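Local coordinates for protein alpha-1,4-endofucoidanase (Mariniflexile fucanivorans, PDB 6DNS) that cleaves alpha-1,4 linkages within fucoidan, a sulfated fucose polysaccharide, as a retaining glycoside hydrolase of family GH107 that also carries Ig-like domains, at residues P431-G436 and L513-H518. Residues are numbered along the deposited sequence; the frame is centred on the assembly and turned at random.
Sequences PAIYPG and LEVISH
Ile433 is held through both its backbone N-H and its C=O: its N gives a nearly straight bond to Glu514 O (2.8 Å, 174°), and its O takes one in the carbonyl plane from Ile516 N (2.9 Å). Both are made with the neighbours of Val515, the pattern of a parallel bridge. The Ile433 side chain turns toward 513-518, where a bulky apolar residue fits: it crosses Leu513 at about a right angle, Ile433 CG1 lying 3.8 Å from Leu513 CD2, and Trp469 and Tyr494 close round it. This single bridge, between the start of a putative Ig-like domain and residues just past its strand 506-513, recalls the A'-to-G pairing of immunoglobulin folds. Pro435 sets a rigid apolar ring against Val515, CG to CG1 3.9 Å. Branched Ile516 suits one face of Tyr434: chi1 (-167°) puts its CG1 anti to the backbone N, and its CG2 makes a CH-pi contact 4.1 Å from the Tyr434 ring centroid while its CD1 reaches Tyr434 OH (3.7 Å). An alanine in place of Tyr434 is likely to strip Ile516 of this aromatic cover and leave its branches freer to turn. His518, in the loop leading to the next Ig-like domain, hydrogen-bonds Tyr559 OH of that domain through ND1.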
ATOM      1  N   PRO A 431      12.147 -15.563  -5.990  1.00 29.30           N
ATOM      2  CA  PRO A 431      13.000 -14.639  -6.754  1.00 29.56           C
ATOM      3  C   PRO A 431      12.930 -14.838  -8.269  1.00 29.76           C
ATOM      4  O   PRO A 431      12.545 -15.909  -8.739  1.00 29.79           O
ATOM      5  CB  PRO A 431      14.411 -14.966  -6.250  1.00 29.55           C
ATOM      6  CG  PRO A 431      14.205 -15.464  -4.867  1.00 29.49           C
ATOM      7  CD  PRO A 431      12.889 -16.187  -4.876  1.00 29.45           C
ATOM      8  N   ALA A 432      13.305 -13.802  -9.013  1.00 30.30           N
ATOM      9  CA  ALA A 432      13.283 -13.844 -10.476  1.00 31.00           C
ATOM     10  C   ALA A 432      14.376 -14.764 -11.024  1.00 31.70           C
ATOM     11  O   ALA A 432      15.417 -14.950 -10.387  1.00 31.47           O
ATOM     12  CB  ALA A 432      13.442 -12.441 -11.047  1.00 31.03           C
ATOM     13  N   ILE A 433      14.123 -15.327 -12.207  1.00 32.35           N
ATOM     14  CA  ILE A 433      15.087 -16.186 -12.898  1.00 32.45           C
ATOM     15  C   ILE A 433      16.089 -15.275 -13.603  1.00 32.77           C
ATOM     16  O   ILE A 433      15.693 -14.384 -14.358  1.00 33.21           O
ATOM     17  CB  ILE A 433      14.423 -17.110 -13.959  1.00 32.59           C
ATOM     18  CG1 ILE A 433      13.273 -17.935 -13.360  1.00 32.77           C
ATOM     19  CG2 ILE A 433      15.446 -18.060 -14.584  1.00 32.53           C
ATOM     20  CD1 ILE A 433      12.494 -18.722 -14.395  1.00 32.75           C
ATOM     21  N   TYR A 434      17.376 -15.503 -13.348  1.00 32.98           N
ATOM     22  CA  TYR A 434      18.464 -14.847 -14.071  1.00 32.93           C
ATOM     23  C   TYR A 434      19.137 -15.902 -14.954  1.00 33.22           C
ATOM     24  O   TYR A 434      19.876 -16.745 -14.435  1.00 33.17           O
ATOM     25  CB  TYR A 434      19.476 -14.249 -13.089  1.00 32.89           C
ATOM     26  CG  TYR A 434      18.963 -13.030 -12.357  1.00 32.73           C
ATOM     27  CD1 TYR A 434      18.094 -13.157 -11.271  1.00 32.66           C
ATOM     28  CD2 TYR A 434      19.345 -11.746 -12.744  1.00 32.50           C
ATOM     29  CE1 TYR A 434      17.619 -12.041 -10.595  1.00 32.72           C
ATOM     30  CE2 TYR A 434      18.875 -10.623 -12.076  1.00 32.59           C
ATOM     31  CZ  TYR A 434      18.013 -10.774 -11.003  1.00 32.60           C
ATOM     32  OH  TYR A 434      17.546  -9.664 -10.337  1.00 32.62           O
ATOM     33  N   PRO A 435      18.868 -15.882 -16.281  1.00 33.42           N
ATOM     34  CA  PRO A 435      19.449 -16.880 -17.194  1.00 33.63           C
ATOM     35  C   PRO A 435      20.976 -16.971 -17.103  1.00 33.82           C
ATOM     36  O   PRO A 435      21.660 -15.951 -17.220  1.00 33.70           O
ATOM     37  CB  PRO A 435      19.020 -16.385 -18.582  1.00 33.82           C
ATOM     38  CG  PRO A 435      17.776 -15.610 -18.338  1.00 33.80           C
ATOM     39  CD  PRO A 435      17.948 -14.970 -16.992  1.00 33.63           C
ATOM     40  N   GLY A 436      21.488 -18.178 -16.856  1.00 34.08           N
ATOM     41  CA  GLY A 436      22.929 -18.415 -16.709  1.00 34.03           C
ATOM     42  C   GLY A 436      23.457 -18.397 -15.281  1.00 34.07           C
ATOM     43  O   GLY A 436      24.447 -19.071 -14.985  1.00 33.84           O
ATOM     44  N   LEU A 513       7.271 -18.148 -11.229  1.00 36.76           N
ATOM     45  CA  LEU A 513       8.675 -17.927 -11.573  1.00 36.91           C
ATOM     46  C   LEU A 513       8.742 -17.157 -12.887  1.00 36.98           C
ATOM     47  O   LEU A 513       8.318 -17.667 -13.926  1.00 36.74           O
ATOM     48  CB  LEU A 513       9.423 -19.261 -11.705  1.00 36.96           C
ATOM     49  CG  LEU A 513      10.254 -19.743 -10.513  1.00 37.13           C
ATOM     50  CD1 LEU A 513      10.839 -21.116 -10.811  1.00 37.05           C
ATOM     51  CD2 LEU A 513      11.362 -18.759 -10.162  1.00 36.94           C
ATOM     52  N   GLU A 514       9.270 -15.935 -12.828  1.00 37.20           N
ATOM     53  CA  GLU A 514       9.380 -15.060 -13.994  1.00 37.93           C
ATOM     54  C   GLU A 514      10.842 -14.762 -14.301  1.00 37.98           C
ATOM     55  O   GLU A 514      11.665 -14.663 -13.388  1.00 38.02           O
ATOM     56  CB  GLU A 514       8.643 -13.745 -13.738  1.00 38.67           C
ATOM     57  CG  GLU A 514       7.177 -13.914 -13.366  1.00 39.37           C
ATOM     58  CD  GLU A 514       6.409 -12.602 -13.346  1.00 39.94           C
ATOM     59  OE1 GLU A 514       7.040 -11.522 -13.337  1.00 40.46           O
ATOM     60  OE2 GLU A 514       5.162 -12.653 -13.339  1.00 40.50           O
ATOM     61  N   VAL A 515      11.153 -14.609 -15.587  1.00 38.22           N
ATOM     62  CA  VAL A 515      12.503 -14.255 -16.031  1.00 38.23           C
ATOM     63  C   VAL A 515      12.703 -12.750 -15.865  1.00 38.54           C
ATOM     64  O   VAL A 515      11.787 -11.964 -16.126  1.00 38.14           O
ATOM     65  CB  VAL A 515      12.756 -14.687 -17.495  1.00 38.23           C
ATOM     66  CG1 VAL A 515      14.139 -14.246 -17.973  1.00 38.19           C
ATOM     67  CG2 VAL A 515      12.599 -16.198 -17.625  1.00 38.19           C
ATOM     68  N   ILE A 516      13.899 -12.365 -15.418  1.00 39.00           N
ATOM     69  CA  ILE A 516      14.235 -10.958 -15.166  1.00 39.44           C
ATOM     70  C   ILE A 516      14.215 -10.124 -16.454  1.00 39.60           C
ATOM     71  O   ILE A 516      14.643 -10.586 -17.514  1.00 39.65           O
ATOM     72  CB  ILE A 516      15.610 -10.816 -14.447  1.00 39.53           C
ATOM     73  CG1 ILE A 516      15.822  -9.392 -13.899  1.00 39.74           C
ATOM     74  CG2 ILE A 516      16.771 -11.204 -15.361  1.00 39.73           C
ATOM     75  CD1 ILE A 516      14.846  -8.976 -12.817  1.00 39.72           C
ATOM     76  N   SER A 517      13.692  -8.904 -16.338  1.00 40.49           N
ATOM     77  CA  SER A 517      13.666  -7.925 -17.421  1.00 40.89           C
ATOM     78  C   SER A 517      14.617  -6.787 -17.056  1.00 41.07           C
ATOM     79  O   SER A 517      14.301  -5.962 -16.195  1.00 40.79           O
ATOM     80  CB  SER A 517      12.241  -7.396 -17.615  1.00 40.88           C
ATOM     81  OG  SER A 517      12.195  -6.362 -18.581  1.00 41.01           O
ATOM     82  N   HIS A 518      15.779  -6.753 -17.706  1.00 41.64           N
ATOM     83  CA  HIS A 518      16.809  -5.751 -17.412  1.00 42.32           C
ATOM     84  C   HIS A 518      16.385  -4.365 -17.914  1.00 43.36           C
ATOM     85  O   HIS A 518      15.641  -4.269 -18.893  1.00 43.47           O
ATOM     86  CB  HIS A 518      18.150  -6.146 -18.040  1.00 42.03           C
ATOM     87  CG  HIS A 518      18.713  -7.426 -17.504  1.00 41.63           C
ATOM     88  ND1 HIS A 518      19.060  -7.589 -16.180  1.00 41.31           N
ATOM     89  CD2 HIS A 518      18.997  -8.600 -18.115  1.00 41.34           C
ATOM     90  CE1 HIS A 518      19.527  -8.810 -15.997  1.00 41.19           C
ATOM     91  NE2 HIS A 518      19.502  -9.445 -17.155  1.00 41.22           N
TER